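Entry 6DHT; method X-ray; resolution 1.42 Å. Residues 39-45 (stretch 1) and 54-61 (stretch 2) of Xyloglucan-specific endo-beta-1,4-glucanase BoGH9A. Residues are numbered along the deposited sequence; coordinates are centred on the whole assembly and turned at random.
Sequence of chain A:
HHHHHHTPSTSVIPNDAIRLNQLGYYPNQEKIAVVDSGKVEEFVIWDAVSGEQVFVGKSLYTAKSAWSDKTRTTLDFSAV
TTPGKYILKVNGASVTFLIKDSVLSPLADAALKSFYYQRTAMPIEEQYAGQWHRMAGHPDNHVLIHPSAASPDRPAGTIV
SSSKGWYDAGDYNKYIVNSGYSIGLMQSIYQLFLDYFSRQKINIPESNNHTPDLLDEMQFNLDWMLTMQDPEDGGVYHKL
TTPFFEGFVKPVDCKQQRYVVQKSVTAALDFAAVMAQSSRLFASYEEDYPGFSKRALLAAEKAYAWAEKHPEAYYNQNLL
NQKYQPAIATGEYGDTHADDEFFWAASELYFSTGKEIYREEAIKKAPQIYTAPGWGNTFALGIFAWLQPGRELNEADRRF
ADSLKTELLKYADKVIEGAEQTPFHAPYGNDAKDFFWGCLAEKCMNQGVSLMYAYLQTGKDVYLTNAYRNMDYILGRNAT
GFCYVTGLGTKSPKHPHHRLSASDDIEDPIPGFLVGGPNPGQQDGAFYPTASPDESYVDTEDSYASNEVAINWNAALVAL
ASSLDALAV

Stretch 1, residues 39-45: KVEEFVI
Stretch 2, residues 54-61: VFVGKSLY

The two stretches form an antiparallel β-ladder, their strand axes 4.7 Å apart at closest approach and 171° between N-to-C directions. Register pairs Ile45 with Phe55, Val44 with Val56 and Phe43 with Gly57.

Val54 (phi/psi -117/-31, chi1 t) donates from N to Ile45 O at 2.9 Å. Ile45 O also accepts a weak bond from Phe55 N at 3.4 Å. Phe55 returns to extended geometry (-164/142), and its O receives Ile45 N at 2.8 Å; Val44 CA also lies 3.4 Å from Phe55 O, a CA-H...O contact. With chi1 t and chi2 90°, the Phe55 ring lies on the same sheet face as Ile45 (m, m) and Phe43, its CE2 3.7 Å from Phe43 CZ. The ring planes meet obliquely at 31°.

Val56 (-130/130, t) turns to the other face beside Val44 (-136/140, t); their CG2 atoms are 4.2 Å apart, and β-branched residues favour such extended backbones.

Gly57 (-117/134) makes room for the Phe43 ring. Phe43 (-138/161) has chi1 p and chi2 -84°, which lays its ring face over Gly57 N; an ideal CB on Gly57 would fall 2.3 Å from Phe43 CE1, a clash. The backbones close two bonds, Gly57 N to Phe43 O at 2.9 Å and Phe43 N to Gly57 O at 3.0 Å.

Lys58 (m, t, t, t) and Glu42 (t, t) share the Val56 face; Glu42 OE1 is 4.2 Å from Lys58 NZ, beyond a salt bridge.

Ser59, with positive phi (54/56), bends the chain out of the strand line; small and polar, it suits this exposed bend, its side chain pointing away. Leu60 (-84/140; m, t) points toward stretch 1, its apolar, branched side chain fitting between two partners: CD2 meets the Phe43 ring edge, 3.8 Å from Phe43 CE1, and CD1 lies 3.6 Å from Val40 CG1. One water bridges Glu41 O (2.8 Å) and Leu60 N (2.9 Å).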

# COMPACT_ATOMS: atom_id res chain seq x y z
N LYS A 39 15.59 25.13 -21.76
CA LYS A 39 17.02 25.32 -21.64
C LYS A 39 17.35 25.99 -20.31
O LYS A 39 16.88 27.09 -20.03
CB LYS A 39 17.52 26.16 -22.82
CG LYS A 39 19.04 26.16 -22.98
CD LYS A 39 19.47 26.69 -24.35
CE LYS A 39 21.00 26.84 -24.45
NZ LYS A 39 21.73 25.68 -23.85
N VAL A 40 18.14 25.31 -19.48
CA VAL A 40 18.54 25.80 -18.17
C VAL A 40 20.05 25.64 -18.04
O VAL A 40 20.61 24.63 -18.45
CB VAL A 40 17.83 24.99 -17.03
CG1 VAL A 40 18.41 25.31 -15.68
CG2 VAL A 40 16.35 25.30 -17.05
N GLU A 41 20.71 26.64 -17.46
CA GLU A 41 22.16 26.59 -17.29
C GLU A 41 22.59 26.77 -15.85
O GLU A 41 23.71 26.41 -15.48
CB GLU A 41 22.82 27.65 -18.18
CG GLU A 41 22.62 27.38 -19.66
CD GLU A 41 23.24 28.44 -20.55
OE1 GLU A 41 23.87 29.39 -20.03
OE2 GLU A 41 23.11 28.31 -21.79
N GLU A 42 21.69 27.30 -15.03
CA GLU A 42 22.04 27.71 -13.68
C GLU A 42 20.80 27.76 -12.77
O GLU A 42 19.72 28.09 -13.22
CB GLU A 42 22.66 29.09 -13.78
CG GLU A 42 23.08 29.72 -12.49
CD GLU A 42 23.72 31.08 -12.74
OE1 GLU A 42 24.62 31.15 -13.60
OE2 GLU A 42 23.31 32.06 -12.09
N PHE A 43 20.97 27.42 -11.49
CA PHE A 43 19.92 27.68 -10.51
C PHE A 43 20.51 28.20 -9.22
O PHE A 43 21.71 28.04 -8.96
CB PHE A 43 19.07 26.42 -10.24
CG PHE A 43 19.74 25.37 -9.40
CD1 PHE A 43 20.60 24.44 -9.97
CD2 PHE A 43 19.52 25.32 -8.03
CE1 PHE A 43 21.22 23.48 -9.18
CE2 PHE A 43 20.12 24.35 -7.25
CZ PHE A 43 20.98 23.44 -7.83
N VAL A 44 19.66 28.82 -8.41
CA VAL A 44 20.07 29.42 -7.14
C VAL A 44 19.06 29.08 -6.05
O VAL A 44 17.85 29.07 -6.29
CB VAL A 44 20.21 30.96 -7.25
CG1 VAL A 44 20.69 31.56 -5.96
CG2 VAL A 44 21.16 31.31 -8.38
N ILE A 45 19.56 28.78 -4.85
CA ILE A 45 18.71 28.64 -3.69
C ILE A 45 18.89 29.86 -2.79
O ILE A 45 20.02 30.23 -2.46
CB ILE A 45 19.09 27.36 -2.89
CG1 ILE A 45 19.10 26.12 -3.81
CG2 ILE A 45 18.18 27.19 -1.67
CD1 ILE A 45 17.79 25.79 -4.45
N VAL A 54 22.16 30.99 -0.67
CA VAL A 54 22.52 29.81 0.10
C VAL A 54 23.30 28.79 -0.74
O VAL A 54 24.15 28.06 -0.21
CB VAL A 54 21.23 29.19 0.72
CG1 VAL A 54 21.45 27.76 1.15
CG2 VAL A 54 20.77 30.02 1.90
N PHE A 55 23.02 28.76 -2.03
CA PHE A 55 23.62 27.79 -2.94
C PHE A 55 23.44 28.23 -4.39
O PHE A 55 22.40 28.77 -4.76
CB PHE A 55 22.95 26.41 -2.74
CG PHE A 55 23.59 25.30 -3.53
CD1 PHE A 55 24.62 24.55 -2.98
CD2 PHE A 55 23.16 24.99 -4.81
CE1 PHE A 55 25.21 23.53 -3.70
CE2 PHE A 55 23.77 23.97 -5.53
CZ PHE A 55 24.78 23.24 -4.96
N VAL A 56 24.45 27.98 -5.21
CA VAL A 56 24.38 28.20 -6.64
C VAL A 56 24.87 26.95 -7.35
O VAL A 56 25.94 26.44 -7.04
CB VAL A 56 25.26 29.42 -7.09
CG1 VAL A 56 25.18 29.58 -8.59
CG2 VAL A 56 24.80 30.69 -6.39
N GLY A 57 24.08 26.48 -8.29
CA GLY A 57 24.42 25.31 -9.08
C GLY A 57 24.57 25.60 -10.56
O GLY A 57 23.72 26.25 -11.18
N LYS A 58 25.65 25.07 -11.14
CA LYS A 58 25.94 25.23 -12.56
C LYS A 58 26.39 23.89 -13.15
O LYS A 58 26.44 22.88 -12.44
CB LYS A 58 27.03 26.28 -12.75
CG LYS A 58 26.73 27.62 -12.09
CD LYS A 58 27.86 28.63 -12.30
CE LYS A 58 27.41 30.04 -11.96
NZ LYS A 58 28.53 31.03 -12.08
N SER A 59 26.70 23.86 -14.45
CA SER A 59 27.17 22.64 -15.12
C SER A 59 26.20 21.50 -14.89
O SER A 59 26.56 20.43 -14.40
CB SER A 59 28.55 22.23 -14.64
OG SER A 59 29.48 23.25 -14.91
N LEU A 60 24.96 21.76 -15.27
CA LEU A 60 23.86 20.87 -14.93
C LEU A 60 23.72 19.71 -15.88
O LEU A 60 23.86 19.84 -17.10
CB LEU A 60 22.55 21.66 -14.88
CG LEU A 60 22.58 22.93 -14.03
CD1 LEU A 60 21.31 23.69 -14.28
CD2 LEU A 60 22.78 22.62 -12.56
N TYR A 61 23.41 18.54 -15.31
CA TYR A 61 23.15 17.34 -16.07
C TYR A 61 21.78 17.38 -16.70
O TYR A 61 20.82 17.85 -16.08
CB TYR A 61 23.22 16.11 -15.14
CG TYR A 61 22.87 14.81 -15.81
CD1 TYR A 61 23.80 14.14 -16.60
CD2 TYR A 61 21.62 14.22 -15.64
CE1 TYR A 61 23.50 12.95 -17.22
CE2 TYR A 61 21.30 13.02 -16.27
CZ TYR A 61 22.25 12.38 -17.04
OH TYR A 61 21.96 11.19 -17.67
O HOH W 1 24.47 24.10 -16.90